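Local coordinates for DNA polymerase III subunit beta (Deinococcus radiodurans, PDB 4TRT) that forms a ring-shaped head-to-tail homodimer around DNA and probably tethers DNA polymerases and other proteins to it for processive synthesis, at the interface of chains A and B. Numbering follows the deposited sequence. Chains: chain A/B, DNA polymerase III subunit beta.

The interface of chains A and B. Residues chain A 104-105; chain B 263-264, 267, 295-297.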
loop_
_atom_site.group_PDB
_atom_site.type_symbol
_atom_site.label_atom_id
_atom_site.label_comp_id
_atom_site.label_asym_id
_atom_site.label_seq_id
_atom_site.Cartn_x
_atom_site.Cartn_y
_atom_site.Cartn_z
ATOM N N ASP A 104 -23.432 -14.980 -12.522
ATOM C CA ASP A 104 -24.720 -14.288 -12.695
ATOM C C ASP A 104 -24.970 -13.471 -11.439
ATOM O O ASP A 104 -25.216 -14.042 -10.389
ATOM C CB ASP A 104 -25.841 -15.323 -12.896
ATOM C CG ASP A 104 -27.183 -14.696 -13.264
ATOM O OD1 ASP A 104 -27.329 -13.453 -13.274
ATOM O OD2 ASP A 104 -28.122 -15.473 -13.532
ATOM N N PHE A 105 -24.852 -12.148 -11.551
ATOM C CA PHE A 105 -24.992 -11.242 -10.423
ATOM C C PHE A 105 -26.253 -10.406 -10.641
ATOM O O PHE A 105 -26.548 -10.030 -11.761
ATOM C CB PHE A 105 -23.738 -10.347 -10.299
ATOM C CG PHE A 105 -22.558 -11.051 -9.698
ATOM C CD1 PHE A 105 -21.866 -12.011 -10.412
ATOM C CD2 PHE A 105 -22.160 -10.777 -8.406
ATOM C CE1 PHE A 105 -20.796 -12.693 -9.836
ATOM C CE2 PHE A 105 -21.081 -11.424 -7.839
ATOM C CZ PHE A 105 -20.415 -12.398 -8.546
ATOM N N ARG B 263 -15.748 -13.677 -5.361
ATOM C CA ARG B 263 -16.663 -12.828 -6.099
ATOM C C ARG B 263 -18.112 -12.924 -5.607
ATOM O O ARG B 263 -18.774 -11.899 -5.478
ATOM C CB ARG B 263 -16.548 -13.048 -7.620
ATOM C CG ARG B 263 -17.077 -14.353 -8.170
ATOM C CD ARG B 263 -17.070 -14.330 -9.700
ATOM N NE ARG B 263 -15.716 -14.208 -10.228
ATOM C CZ ARG B 263 -14.921 -15.231 -10.546
ATOM N NH1 ARG B 263 -15.329 -16.491 -10.438
ATOM N NH2 ARG B 263 -13.701 -14.990 -10.993
ATOM N N VAL B 264 -18.586 -14.134 -5.309
ATOM C CA VAL B 264 -19.968 -14.330 -4.853
ATOM C C VAL B 264 -20.197 -13.714 -3.455
ATOM O O VAL B 264 -21.246 -13.135 -3.194
ATOM C CB VAL B 264 -20.363 -15.826 -4.899
ATOM C CG1 VAL B 264 -21.630 -16.119 -4.094
ATOM C CG2 VAL B 264 -20.532 -16.278 -6.347
ATOM N N LEU B 267 -21.833 -10.165 -2.284
ATOM C CA LEU B 267 -23.263 -9.874 -2.075
ATOM C C LEU B 267 -23.874 -10.481 -0.790
ATOM O O LEU B 267 -25.069 -10.327 -0.554
ATOM C CB LEU B 267 -24.089 -10.246 -3.320
ATOM C CG LEU B 267 -23.903 -9.271 -4.493
ATOM C CD1 LEU B 267 -24.692 -9.713 -5.699
ATOM C CD2 LEU B 267 -24.324 -7.857 -4.111
ATOM N N ARG B 295 -27.915 -10.267 -5.240
ATOM C CA ARG B 295 -27.743 -11.698 -5.178
ATOM C C ARG B 295 -26.704 -12.116 -6.210
ATOM O O ARG B 295 -26.576 -11.462 -7.238
ATOM C CB ARG B 295 -29.085 -12.323 -5.535
ATOM C CG ARG B 295 -29.280 -13.743 -5.091
ATOM C CD ARG B 295 -30.320 -14.416 -5.982
ATOM N NE ARG B 295 -31.384 -13.510 -6.427
ATOM C CZ ARG B 295 -32.090 -13.644 -7.551
ATOM N NH1 ARG B 295 -31.860 -14.658 -8.379
ATOM N NH2 ARG B 295 -33.027 -12.746 -7.861
ATOM N N ALA B 296 -25.960 -13.177 -5.920
ATOM C CA ALA B 296 -24.897 -13.639 -6.800
ATOM C C ALA B 296 -24.880 -15.149 -6.852
ATOM O O ALA B 296 -25.205 -15.828 -5.873
ATOM C CB ALA B 296 -23.526 -13.137 -6.320
ATOM N N GLN B 297 -24.457 -15.657 -8.006
ATOM C CA GLN B 297 -24.264 -17.080 -8.190
ATOM C C GLN B 297 -23.125 -17.327 -9.195
ATOM O O GLN B 297 -22.990 -16.583 -10.194
ATOM C CB GLN B 297 -25.614 -17.642 -8.637
ATOM C CG GLN B 297 -25.617 -18.952 -9.378
ATOM C CD GLN B 297 -27.001 -19.254 -9.938
ATOM O OE1 GLN B 297 -28.016 -18.974 -9.299
ATOM N NE2 GLN B 297 -27.044 -19.803 -11.151
#
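A:Asp104 and B:Gln297 pair backbone to backbone where the N-terminal domain of one subunit meets the C-terminal domain of the other, closing the ring of the DNA polymerase III beta subunit family of bacterial sliding rings; the two-fold symmetry of the dimer repeats the junction with the chains exchanged. Strand 103-108 of chain A runs antiparallel to strand 294-301 of chain B, carrying the sheet across the subunit boundary. The amide N of A:Asp104 donates a hydrogen bond to the carbonyl O of B:Gln297 at 2.9 Å, and B:Gln297 N returns one to A:Asp104 O at 3.0 Å. One residue on, A:Phe105 is bridged with B:Ala296 and sends its ring into chain B. Its CG stands anti to the carbonyl carbon (chi1 -77°), directing the ring towards the end of helix 254-265. The B:Ala296 methyl CB lies over one face, 3.7 Å from the ring centroid, in a CH-pi contact. At the rim, CE2 of A:Phe105 comes within 3.3 Å of the carbonyl O of B:Arg263, the backbone of that residue meeting the ring at its edge. The B:Arg263 methylenes run past the CZ end of the ring, the two side chains crossing at about a right angle, with CG 3.9 Å from CZ of A:Phe105; the chain bends at chi3 (63°), and the guanidinium plane stands 83° from the ring. B:Leu267 adds its CD1 methyl 3.9 Å from A:Phe105 CD2. With an alanine in place of A:Phe105, the B:Ala296 methyl and the B:Arg263 methylenes would probably lose their common partner, leaving a gap between strand and helix end.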